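Local coordinates for protein lyase/mutase (Burkholderia cenocepacia, PDB 4LSB) that belongs to a lyase and mutase family built on the TIM-barrel fold and holds a bound magnesium ion, at residues E52-S58 with L90-D95; L78-A82 with L113-A119; G121-A127 with T160-E166. All blocks are in the same frame, centred on the assembly; numbering follows the deposited sequence.

Contact 1. Residues E52-S58 with L90-D95; sequences EALATTS and LPVSAD. With MG (magnesium ion), chain E.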
ATOM      1  N   GLU B  52       4.810 -14.647  13.127  1.00 18.63           N
ATOM      2  CA  GLU B  52       4.856 -14.434  14.585  1.00 18.53           C
ATOM      3  C   GLU B  52       5.444 -13.086  15.008  1.00 17.26           C
ATOM      4  O   GLU B  52       5.429 -12.745  16.196  1.00 18.58           O
ATOM      5  CB  GLU B  52       5.626 -15.565  15.241  1.00 18.51           C
ATOM      6  CG  GLU B  52       4.800 -16.847  15.331  1.00 19.08           C
ATOM      7  CD  GLU B  52       5.641 -18.002  15.823  1.00 21.36           C
ATOM      8  OE1 GLU B  52       5.642 -18.235  17.042  1.00 22.86           O
ATOM      9  OE2 GLU B  52       6.328 -18.649  15.038  1.00 20.60           O
ATOM     10  N   ALA B  53       5.937 -12.343  14.040  1.00 16.87           N
ATOM     11  CA  ALA B  53       6.487 -11.016  14.272  1.00 16.32           C
ATOM     12  C   ALA B  53       6.463 -10.304  12.974  1.00 16.91           C
ATOM     13  O   ALA B  53       6.374 -10.949  11.924  1.00 17.17           O
ATOM     14  CB  ALA B  53       7.906 -11.155  14.749  1.00 16.32           C
ATOM     15  N   LEU B  54       6.586  -8.997  13.013  1.00 15.91           N
ATOM     16  CA  LEU B  54       6.690  -8.173  11.779  1.00 16.04           C
ATOM     17  C   LEU B  54       7.867  -7.212  11.923  1.00 16.05           C
ATOM     18  O   LEU B  54       8.211  -6.826  13.037  1.00 16.02           O
ATOM     19  CB  LEU B  54       5.372  -7.363  11.575  1.00 15.94           C
ATOM     20  CG  LEU B  54       4.088  -8.185  11.594  1.00 15.85           C
ATOM     21  CD1 LEU B  54       2.882  -7.266  11.585  1.00 17.11           C
ATOM     22  CD2 LEU B  54       4.022  -9.108  10.424  1.00 16.20           C
ATOM     23  N   ALA B  55       8.456  -6.802  10.791  1.00 16.00           N
ATOM     24  CA  ALA B  55       9.467  -5.792  10.771  1.00 16.49           C
ATOM     25  C   ALA B  55       9.063  -4.693   9.803  1.00 17.06           C
ATOM     26  O   ALA B  55       8.597  -4.935   8.665  1.00 17.60           O
ATOM     27  CB  ALA B  55      10.809  -6.378  10.365  1.00 16.41           C
ATOM     28  N   THR B  56       9.293  -3.460  10.197  1.00 17.37           N
ATOM     29  CA  THR B  56       8.999  -2.359   9.283  1.00 17.44           C
ATOM     30  C   THR B  56      10.107  -2.317   8.247  1.00 17.67           C
ATOM     31  O   THR B  56      11.155  -2.998   8.392  1.00 18.99           O
ATOM     32  CB  THR B  56       8.856  -1.031  10.011  1.00 18.74           C
ATOM     33  OG1 THR B  56      10.081  -0.684  10.593  1.00 17.69           O
ATOM     34  CG2 THR B  56       7.778  -1.099  11.092  1.00 19.35           C
ATOM     35  N   THR B  57       9.835  -1.640   7.140  1.00 17.08           N
ATOM     36  CA  THR B  57      10.768  -1.522   6.023  1.00 17.05           C
ATOM     37  C   THR B  57      10.745  -0.056   5.609  1.00 17.40           C
ATOM     38  O   THR B  57       9.750   0.449   5.125  1.00 16.34           O
ATOM     39  CB  THR B  57      10.397  -2.445   4.832  1.00 17.69           C
ATOM     40  OG1 THR B  57      11.083  -2.042   3.652  1.00 17.72           O
ATOM     41  CG2 THR B  57       8.899  -2.469   4.559  1.00 17.71           C
ATOM     42  N   SER B  58      11.825   0.641   5.906  1.00 17.82           N
ATOM     43  CA  SER B  58      11.969   2.023   5.469  1.00 20.98           C
ATOM     44  C   SER B  58      11.813   2.119   3.925  1.00 19.38           C
ATOM     45  O   SER B  58      11.286   3.105   3.410  1.00 21.09           O
ATOM     46  CB  SER B  58      13.350   2.578   5.916  1.00 20.80           C
ATOM     47  OG  SER B  58      14.397   1.807   5.299  1.00 25.60           O
ATOM     48  N   LEU B  90       0.951  -8.081  16.562  1.00 17.46           N
ATOM     49  CA  LEU B  90       2.145  -8.863  16.731  1.00 17.67           C
ATOM     50  C   LEU B  90       3.316  -8.005  17.218  1.00 17.00           C
ATOM     51  O   LEU B  90       3.367  -6.810  16.947  1.00 16.87           O
ATOM     52  CB  LEU B  90       2.546  -9.466  15.351  1.00 17.71           C
ATOM     53  CG  LEU B  90       1.633 -10.554  14.777  1.00 18.40           C
ATOM     54  CD1 LEU B  90       2.074 -10.984  13.340  1.00 17.61           C
ATOM     55  CD2 LEU B  90       1.597 -11.719  15.769  1.00 18.30           C
ATOM     56  N   PRO B  91       4.329  -8.635  17.825  1.00 16.91           N
ATOM     57  CA  PRO B  91       5.587  -7.920  18.015  1.00 16.28           C
ATOM     58  C   PRO B  91       6.178  -7.299  16.747  1.00 15.63           C
ATOM     59  O   PRO B  91       6.171  -7.935  15.693  1.00 14.80           O
ATOM     60  CB  PRO B  91       6.546  -8.983  18.577  1.00 17.66           C
ATOM     61  CG  PRO B  91       5.737 -10.215  18.699  1.00 18.03           C
ATOM     62  CD  PRO B  91       4.467 -10.078  17.980  1.00 16.87           C
ATOM     63  N   VAL B  92       6.612  -6.051  16.855  1.00 13.89           N
ATOM     64  CA  VAL B  92       7.165  -5.286  15.734  1.00 14.71           C
ATOM     65  C   VAL B  92       8.600  -4.861  16.016  1.00 14.90           C
ATOM     66  O   VAL B  92       8.890  -4.197  17.009  1.00 14.88           O
ATOM     67  CB  VAL B  92       6.329  -4.023  15.436  1.00 14.68           C
ATOM     68  CG1 VAL B  92       7.000  -3.160  14.388  1.00 16.05           C
ATOM     69  CG2 VAL B  92       4.945  -4.401  14.985  1.00 15.24           C
ATOM     70  N   SER B  93       9.497  -5.263  15.137  1.00 15.87           N
ATOM     71  CA  SER B  93      10.852  -4.778  15.106  1.00 15.85           C
ATOM     72  C   SER B  93      10.925  -3.666  14.109  1.00 17.13           C
ATOM     73  O   SER B  93      10.621  -3.855  12.927  1.00 15.94           O
ATOM     74  CB  SER B  93      11.830  -5.866  14.661  1.00 15.90           C
ATOM     75  OG  SER B  93      13.148  -5.458  15.005  1.00 16.27           O
ATOM     76  N   ALA B  94      11.386  -2.515  14.568  1.00 17.07           N
ATOM     77  CA  ALA B  94      11.421  -1.326  13.756  1.00 17.31           C
ATOM     78  C   ALA B  94      12.746  -1.079  13.097  1.00 17.43           C
ATOM     79  O   ALA B  94      13.777  -1.063  13.725  1.00 18.58           O
ATOM     80  CB  ALA B  94      11.091  -0.135  14.636  1.00 17.71           C
ATOM     81  N   ASP B  95      12.698  -0.806  11.816  1.00 18.14           N
ATOM     82  CA  ASP B  95      13.838  -0.315  11.078  1.00 18.65           C
ATOM     83  C   ASP B  95      14.003   1.165  11.459  1.00 19.78           C
ATOM     84  O   ASP B  95      13.127   1.954  11.153  1.00 19.38           O
ATOM     85  CB  ASP B  95      13.522  -0.472   9.613  1.00 20.95           C
ATOM     86  CG  ASP B  95      14.592   0.051   8.706  1.00 22.86           C
ATOM     87  OD1 ASP B  95      15.645   0.574   9.172  1.00 25.10           O
ATOM     88  OD2 ASP B  95      14.355  -0.145   7.500  1.00 24.57           O
TER
HETATM   89 MG    MG E 501      16.697   2.535   5.334  1.00 43.97          MG
HETATM   90  O   HOH W   1      17.234   0.815   6.952  1.00 32.09           O
HETATM   91  O   HOH W   2      18.808   3.086   5.432  1.00 40.08           O
HETATM   92  O   HOH W   3      16.869   1.125   3.884  1.00 41.61           O
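The carboxylate of Asp95 receives Ser58 on one face: the backbone N and OG of Ser58 both come down on OD2 of Asp95 from the same side, 37° and 40° out of its plane. The Ser58 OG to Asp95 OD2 bond is 2.9 Å long. The other oxygen, OD1, accepts hydrogen bonds from a magnesium-bound water and from the N-H of Glu97. Gripped at both oxygens, the carboxylate has little freedom to rotate. Ser58 OG binds the magnesium ion at 2.4 Å; Glu97 is a second protein ligand and three waters are bound as well. The metal would be expected to polarise the hydroxyl and strengthen its donation to Asp95.

One step back, Thr56 OG1, set between its own N and carbonyl carbon (chi1 65°), accepts the N-H of Asp95 at 2.9 Å. The hydroxyl thus takes the place of the Thr56 carbonyl, which turns instead to the amide of Asn36. Ordinary parallel pairing precedes this: Leu54 N to Pro91 O and Ser93 N to Leu54 O, both 2.9 Å, then Thr56 N to Ser93 O. Pro91, lacking an N-H, suits the strand's entrance, its CD 3.3 Å from Glu52 O. Leu54 meets Leu90 at about a right angle, CG to CD1 3.9 Å, on the apolar face turned to helix 40-48; compact Ala55 and Ser93 occupy the other face. Thr57 caps helix 58-64 through Gly60. The metal lies at the C-terminal ends of two neighbouring parallel strands, where TIM barrels place their active sites.

Contact 2. Residues L78-A82 with L113-A119; sequences LDHIA and LAAEAGA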
ATOM      1  N   LEU B  78       7.954   6.966  13.440  1.00 21.71           N
ATOM      2  CA  LEU B  78       7.333   6.666  14.726  1.00 21.35           C
ATOM      3  C   LEU B  78       5.823   6.480  14.586  1.00 19.90           C
ATOM      4  O   LEU B  78       5.242   5.579  15.190  1.00 19.56           O
ATOM      5  CB  LEU B  78       7.677   7.735  15.766  1.00 21.91           C
ATOM      6  CG  LEU B  78       9.150   7.787  16.204  1.00 23.05           C
ATOM      7  CD1 LEU B  78       9.324   8.992  17.136  1.00 24.78           C
ATOM      8  CD2 LEU B  78       9.565   6.530  16.943  1.00 22.59           C
ATOM      9  N   ASP B  79       5.171   7.351  13.812  1.00 20.82           N
ATOM     10  CA  ASP B  79       3.770   7.175  13.503  1.00 21.17           C
ATOM     11  C   ASP B  79       3.515   5.827  12.808  1.00 20.83           C
ATOM     12  O   ASP B  79       2.531   5.141  13.136  1.00 20.08           O
ATOM     13  CB  ASP B  79       3.228   8.326  12.623  1.00 22.67           C
ATOM     14  CG  ASP B  79       3.085   9.635  13.387  1.00 25.65           C
ATOM     15  OD1 ASP B  79       2.921   9.618  14.622  1.00 25.88           O
ATOM     16  OD2 ASP B  79       3.140  10.696  12.733  1.00 26.22           O
ATOM     17  N   HIS B  80       4.396   5.492  11.865  1.00 19.48           N
ATOM     18  CA  HIS B  80       4.295   4.261  11.047  1.00 19.87           C
ATOM     19  C   HIS B  80       4.433   3.035  11.957  1.00 18.96           C
ATOM     20  O   HIS B  80       3.634   2.091  11.898  1.00 19.63           O
ATOM     21  CB  HIS B  80       5.365   4.295   9.946  1.00 20.50           C
ATOM     22  CG  HIS B  80       5.386   3.092   9.032  1.00 20.56           C
ATOM     23  ND1 HIS B  80       4.314   2.714   8.255  1.00 23.08           N
ATOM     24  CD2 HIS B  80       6.379   2.215   8.743  1.00 20.25           C
ATOM     25  CE1 HIS B  80       4.639   1.649   7.539  1.00 20.92           C
ATOM     26  NE2 HIS B  80       5.894   1.340   7.805  1.00 19.76           N
ATOM     27  N   ILE B  81       5.411   3.061  12.835  1.00 17.79           N
ATOM     28  CA  ILE B  81       5.559   1.967  13.796  1.00 17.29           C
ATOM     29  C   ILE B  81       4.273   1.781  14.576  1.00 17.76           C
ATOM     30  O   ILE B  81       3.757   0.656  14.690  1.00 17.72           O
ATOM     31  CB  ILE B  81       6.686   2.238  14.782  1.00 18.64           C
ATOM     32  CG1 ILE B  81       8.025   2.153  14.079  1.00 19.20           C
ATOM     33  CG2 ILE B  81       6.609   1.243  15.921  1.00 18.37           C
ATOM     34  CD1 ILE B  81       9.143   2.778  14.910  1.00 20.34           C
ATOM     35  N   ALA B  82       3.732   2.865  15.145  1.00 18.21           N
ATOM     36  CA  ALA B  82       2.482   2.754  15.905  1.00 19.28           C
ATOM     37  C   ALA B  82       1.315   2.177  15.060  1.00 18.68           C
ATOM     38  O   ALA B  82       0.444   1.433  15.591  1.00 18.28           O
ATOM     39  CB  ALA B  82       2.088   4.116  16.503  1.00 20.51           C
ATOM     40  N   LEU B 113      11.967   6.457  21.855  1.00 17.97           N
ATOM     41  CA  LEU B 113      10.784   6.839  21.085  1.00 18.18           C
ATOM     42  C   LEU B 113      10.151   5.660  20.335  1.00 17.37           C
ATOM     43  O   LEU B 113       8.936   5.572  20.195  1.00 16.78           O
ATOM     44  CB  LEU B 113      11.129   7.958  20.100  1.00 20.09           C
ATOM     45  CG  LEU B 113      11.433   9.312  20.775  1.00 21.13           C
ATOM     46  CD1 LEU B 113      12.058  10.266  19.772  1.00 23.08           C
ATOM     47  CD2 LEU B 113      10.207   9.899  21.456  1.00 21.65           C
ATOM     48  N   ALA B 114      10.983   4.765  19.831  1.00 17.39           N
ATOM     49  CA  ALA B 114      10.473   3.634  19.065  1.00 16.43           C
ATOM     50  C   ALA B 114       9.742   2.720  20.020  1.00 15.77           C
ATOM     51  O   ALA B 114       8.684   2.222  19.708  1.00 16.19           O
ATOM     52  CB  ALA B 114      11.584   2.886  18.369  1.00 15.65           C
ATOM     53  N   ALA B 115      10.275   2.554  21.227  1.00 16.64           N
ATOM     54  CA  ALA B 115       9.589   1.745  22.228  1.00 17.29           C
ATOM     55  C   ALA B 115       8.268   2.385  22.628  1.00 19.51           C
ATOM     56  O   ALA B 115       7.241   1.708  22.734  1.00 19.05           O
ATOM     57  CB  ALA B 115      10.483   1.506  23.453  1.00 17.84           C
ATOM     58  N   GLU B 116       8.281   3.712  22.793  1.00 21.49           N
ATOM     59  CA  GLU B 116       7.094   4.431  23.180  1.00 22.61           C
ATOM     60  C   GLU B 116       6.025   4.221  22.103  1.00 21.17           C
ATOM     61  O   GLU B 116       4.854   4.039  22.426  1.00 19.21           O
ATOM     62  CB  GLU B 116       7.467   5.896  23.391  1.00 27.30           C
ATOM     63  CG  GLU B 116       6.439   6.793  24.021  1.00 33.96           C
ATOM     64  CD  GLU B 116       7.043   8.189  24.286  1.00 38.17           C
ATOM     65  OE1 GLU B 116       7.429   8.457  25.461  1.00 43.81           O
ATOM     66  OE2 GLU B 116       7.193   8.999  23.323  1.00 45.07           O
ATOM     67  N   ALA B 117       6.435   4.165  20.830  1.00 19.02           N
ATOM     68  CA  ALA B 117       5.514   3.881  19.721  1.00 18.65           C
ATOM     69  C   ALA B 117       5.021   2.461  19.645  1.00 18.80           C
ATOM     70  O   ALA B 117       4.122   2.153  18.848  1.00 19.12           O
ATOM     71  CB  ALA B 117       6.144   4.277  18.390  1.00 19.08           C
ATOM     72  N   GLY B 118       5.595   1.567  20.457  1.00 18.01           N
ATOM     73  CA  GLY B 118       5.109   0.235  20.616  1.00 17.41           C
ATOM     74  C   GLY B 118       5.984  -0.886  20.104  1.00 16.05           C
ATOM     75  O   GLY B 118       5.655  -2.066  20.242  1.00 15.10           O
ATOM     76  N   ALA B 119       7.119  -0.531  19.526  1.00 15.09           N
ATOM     77  CA  ALA B 119       8.061  -1.538  19.063  1.00 15.19           C
ATOM     78  C   ALA B 119       8.705  -2.282  20.242  1.00 15.71           C
ATOM     79  O   ALA B 119       8.963  -1.717  21.299  1.00 15.53           O
ATOM     80  CB  ALA B 119       9.115  -0.911  18.167  1.00 14.98           C
TER
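With CG of Leu78 placed beside its backbone N (chi1 -68°) and the chain extended beyond, both methyls come down on Leu113: CD1 lies 3.6 Å from Leu113 CB, and CD2 3.4 Å from Leu113 O. Ile81 sets its CG2 opposite its own N and so brings that methyl to Ala117 CB at 3.9 Å and Ala119 CB at 4.0 Å, while CD1 approaches Ala114 CB. The branched isoleucine can therefore serve three alanines at once, and it also rests on Ala94 of strand 92-95 beneath.

Alanine suits the opposing surface because a single methyl lets backbones come close. Ala82 and Ala117 have their CA atoms only 5.0 Å apart, and Ala82 CA makes a CA-H...O contact of 3.4 Å with Ala117 O. Helix 104-116 finishes here in a Schellman motif, with Gly118 at positive phi (113°), a conformation glycine adopts easily, and Ala119 N bonded back to Ala114 O. The chain then turns down toward strand 121-125.

No hydrogen bond or charge pair joins these two neighbouring barrel helices; their association rests on apolar packing, with methyls and a CA-H also set against backbone carbonyls. Without directional bonds, the fit depends on the shapes of Leu78 and Ile81 against small alanines.

Contact 3. Residues G121-A127 with T160-E166; sequences GGSIEDA and TLTARCE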
ATOM      1  N   GLY B 121      11.464  -4.211  19.384  1.00 13.89           N
ATOM      2  CA  GLY B 121      12.807  -4.342  18.914  1.00 13.64           C
ATOM      3  C   GLY B 121      13.060  -3.325  17.821  1.00 13.98           C
ATOM      4  O   GLY B 121      12.142  -2.666  17.302  1.00 13.43           O
ATOM      5  N   GLY B 122      14.298  -3.202  17.450  1.00 15.26           N
ATOM      6  CA  GLY B 122      14.644  -2.358  16.282  1.00 15.73           C
ATOM      7  C   GLY B 122      16.102  -2.428  15.903  1.00 16.01           C
ATOM      8  O   GLY B 122      16.900  -2.936  16.673  1.00 18.10           O
ATOM      9  N   SER B 123      16.423  -1.886  14.715  1.00 15.97           N
ATOM     10  CA  SER B 123      17.747  -1.896  14.115  1.00 16.04           C
ATOM     11  C   SER B 123      18.399  -0.519  14.041  1.00 16.18           C
ATOM     12  O   SER B 123      17.759   0.467  13.652  1.00 16.26           O
ATOM     13  CB  SER B 123      17.714  -2.461  12.675  1.00 15.81           C
ATOM     14  OG  SER B 123      16.893  -1.727  11.752  1.00 16.86           O
ATOM     15  N   ILE B 124      19.678  -0.484  14.345  1.00 17.17           N
ATOM     16  CA  ILE B 124      20.505   0.715  14.192  1.00 18.66           C
ATOM     17  C   ILE B 124      21.654   0.352  13.292  1.00 19.50           C
ATOM     18  O   ILE B 124      22.447  -0.531  13.609  1.00 18.82           O
ATOM     19  CB  ILE B 124      21.043   1.250  15.535  1.00 18.63           C
ATOM     20  CG1 ILE B 124      19.904   1.688  16.453  1.00 18.44           C
ATOM     21  CG2 ILE B 124      21.952   2.453  15.332  1.00 19.19           C
ATOM     22  CD1 ILE B 124      19.035   2.857  15.963  1.00 19.34           C
ATOM     23  N   GLU B 125      21.748   1.061  12.179  1.00 21.95           N
ATOM     24  CA  GLU B 125      22.797   0.784  11.224  1.00 23.78           C
ATOM     25  C   GLU B 125      23.956   1.753  11.292  1.00 25.23           C
ATOM     26  O   GLU B 125      23.829   2.863  11.843  1.00 26.08           O
ATOM     27  CB  GLU B 125      22.229   0.716   9.817  1.00 26.99           C
ATOM     28  CG  GLU B 125      21.676   2.007   9.294  1.00 29.05           C
ATOM     29  CD  GLU B 125      20.657   1.821   8.168  1.00 31.87           C
ATOM     30  OE1 GLU B 125      19.767   0.929   8.195  1.00 28.74           O
ATOM     31  OE2 GLU B 125      20.732   2.649   7.255  1.00 31.73           O
ATOM     32  N   ASP B 126      25.086   1.344  10.729  1.00 23.62           N
ATOM     33  CA  ASP B 126      26.326   2.186  10.727  1.00 23.39           C
ATOM     34  C   ASP B 126      26.609   2.922   9.406  1.00 24.70           C
ATOM     35  O   ASP B 126      27.747   3.183   9.067  1.00 23.44           O
ATOM     36  CB  ASP B 126      27.531   1.334  11.170  1.00 23.62           C
ATOM     37  CG  ASP B 126      27.764   0.102  10.262  1.00 21.96           C
ATOM     38  OD1 ASP B 126      27.098   0.062   9.233  1.00 22.70           O
ATOM     39  OD2 ASP B 126      28.596  -0.762  10.582  1.00 20.32           O
ATOM     40  N   ALA B 127      25.567   3.223   8.649  1.00 26.43           N
ATOM     41  CA  ALA B 127      25.681   4.024   7.452  1.00 27.45           C
ATOM     42  C   ALA B 127      25.440   5.466   7.841  1.00 27.65           C
ATOM     43  O   ALA B 127      24.443   5.792   8.475  1.00 24.72           O
ATOM     44  CB  ALA B 127      24.685   3.603   6.385  1.00 28.22           C
ATOM     45  N   THR B 160      14.656  -6.042  21.827  1.00 15.22           N
ATOM     46  CA  THR B 160      15.600  -6.796  21.006  1.00 15.31           C
ATOM     47  C   THR B 160      16.253  -5.877  20.000  1.00 14.19           C
ATOM     48  O   THR B 160      15.615  -5.464  19.012  1.00 13.73           O
ATOM     49  CB  THR B 160      14.938  -7.960  20.273  1.00 15.42           C
ATOM     50  OG1 THR B 160      14.428  -8.865  21.244  1.00 15.29           O
ATOM     51  CG2 THR B 160      15.949  -8.666  19.377  1.00 15.35           C
ATOM     52  N   LEU B 161      17.505  -5.488  20.321  1.00 15.42           N
ATOM     53  CA  LEU B 161      18.294  -4.589  19.500  1.00 15.67           C
ATOM     54  C   LEU B 161      19.079  -5.322  18.414  1.00 15.62           C
ATOM     55  O   LEU B 161      19.908  -6.167  18.699  1.00 15.44           O
ATOM     56  CB  LEU B 161      19.252  -3.696  20.290  1.00 16.51           C
ATOM     57  CG  LEU B 161      20.090  -2.729  19.428  1.00 17.22           C
ATOM     58  CD1 LEU B 161      19.303  -1.554  18.888  1.00 16.91           C
ATOM     59  CD2 LEU B 161      21.295  -2.183  20.193  1.00 19.41           C
ATOM     60  N   THR B 162      18.789  -4.955  17.167  1.00 15.19           N
ATOM     61  CA  THR B 162      19.555  -5.449  16.018  1.00 15.62           C
ATOM     62  C   THR B 162      20.581  -4.380  15.629  1.00 16.67           C
ATOM     63  O   THR B 162      20.218  -3.246  15.344  1.00 15.81           O
ATOM     64  CB  THR B 162      18.641  -5.789  14.832  1.00 15.83           C
ATOM     65  OG1 THR B 162      17.688  -6.775  15.196  1.00 14.98           O
ATOM     66  CG2 THR B 162      19.456  -6.332  13.672  1.00 16.10           C
ATOM     67  N   ALA B 163      21.866  -4.750  15.620  1.00 17.54           N
ATOM     68  CA  ALA B 163      22.911  -3.886  15.169  1.00 17.74           C
ATOM     69  C   ALA B 163      23.255  -4.281  13.729  1.00 19.01           C
ATOM     70  O   ALA B 163      23.487  -5.472  13.446  1.00 19.30           O
ATOM     71  CB  ALA B 163      24.141  -4.032  16.063  1.00 18.47           C
ATOM     72  N   ARG B 164      23.162  -3.302  12.833  1.00 19.24           N
ATOM     73  CA  ARG B 164      23.468  -3.471  11.403  1.00 19.15           C
ATOM     74  C   ARG B 164      24.833  -2.923  10.988  1.00 21.10           C
ATOM     75  O   ARG B 164      25.249  -1.809  11.350  1.00 20.88           O
ATOM     76  CB  ARG B 164      22.385  -2.805  10.546  1.00 19.65           C
ATOM     77  CG  ARG B 164      21.133  -3.657  10.368  1.00 19.11           C
ATOM     78  CD  ARG B 164      19.982  -2.986   9.644  1.00 19.96           C
ATOM     79  NE  ARG B 164      20.352  -2.565   8.300  1.00 20.57           N
ATOM     80  CZ  ARG B 164      19.490  -2.255   7.354  1.00 21.23           C
ATOM     81  NH1 ARG B 164      18.186  -2.345   7.543  1.00 21.88           N
ATOM     82  NH2 ARG B 164      19.943  -1.859   6.193  1.00 21.75           N
ATOM     83  N   CYS B 165      25.527  -3.714  10.199  1.00 20.53           N
ATOM     84  CA  CYS B 165      26.748  -3.274   9.521  1.00 22.17           C
ATOM     85  C   CYS B 165      26.469  -3.211   8.019  1.00 23.00           C
ATOM     86  O   CYS B 165      26.098  -4.223   7.381  1.00 20.92           O
ATOM     87  CB  CYS B 165      27.934  -4.176   9.820  1.00 22.88           C
ATOM     88  SG  CYS B 165      29.359  -3.706   8.810  1.00 25.17           S
ATOM     89  N   GLU B 166      26.633  -2.017   7.460  1.00 22.79           N
ATOM     90  CA  GLU B 166      26.146  -1.748   6.127  1.00 23.97           C
ATOM     91  C   GLU B 166      27.220  -1.850   5.041  1.00 23.83           C
ATOM     92  O   GLU B 166      26.974  -1.480   3.905  1.00 23.89           O
ATOM     93  CB  GLU B 166      25.489  -0.373   6.090  1.00 24.34           C
ATOM     94  CG  GLU B 166      24.377  -0.218   7.083  1.00 25.02           C
ATOM     95  CD  GLU B 166      23.188  -1.116   6.787  1.00 25.92           C
ATOM     96  OE1 GLU B 166      22.512  -0.872   5.765  1.00 29.02           O
ATOM     97  OE2 GLU B 166      22.912  -2.053   7.570  1.00 25.08           O
TER
HETATM   98  O   HOH W   4      16.302  -3.373   9.707  1.00 17.72           O
HETATM   99  O   HOH W   5      25.271  -0.027  13.689  1.00 23.26           O
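Glu125 presses a carboxylate oxygen onto the flat face of Arg164: OE1 stands 3.3 Å above the guanidinium plane, over its centre. No N-H points at it, so this salt bridge, 3.4 Å from Glu125 OE1 to Arg164 NH2, works by charge alone. NE and NH2 of Arg164 each give an N-H to Glu166, gripping it side-on, NE to OE2 at 2.7 Å and NH2 to OE1 at 2.8 Å. A bend at chi3 (59°) folds the arginine chain into this position. The carboxylates of Glu125 and Glu166 are stacked, their planes 3° apart, a like-charge pairing that the arginine probably makes tolerable. A water joins Arg164 NH1 to Ser123 OG.

Beneath this network run two parallel strands of a beta-alpha-beta unit, connected through helix 138-153, whose Ala148 and Val149 cover Leu161. Gly121, having no side chain, allows its CA to sit 3.0 Å from Thr160 O. Gly122 accepts Thr162 N and donates to Thr160 O, and Leu161 CD1 drapes toward Ile124 CG1 at 4.1 Å.

Where the strands begin to part, a second water bridges Ile124 O and Arg164 O; beyond it the Asp126 N bond to Arg164 O is weak. Asp126 compensates with its side chain: OD1 accepts Glu166 N at 2.8 Å on its syn lone pair, while OD2 is held by the hydroxyl of Tyr185.

In the fold
Contacts 1 and 3 belong to the buried barrel wall, and strands 92-95 and 121-125 between them are neighbours, Ala94 bonding to Gly121 and Ser123. Contact 2 lies farther out and is partly buried, where helices 74-88 and 104-116 pack over the same sheet, on strand 92-95 of contact 1. Chemistry follows place. The helix pair relies on apolar packing, whereas both strand pairs combine backbone hydrogen bonds with polar groups gathered at their C-terminal ends. There contact 1 supplies a magnesium ligand directly, while contact 3 brings a charged network whose Glu125 side chain lies about 4 Å from the metal at nearest atoms.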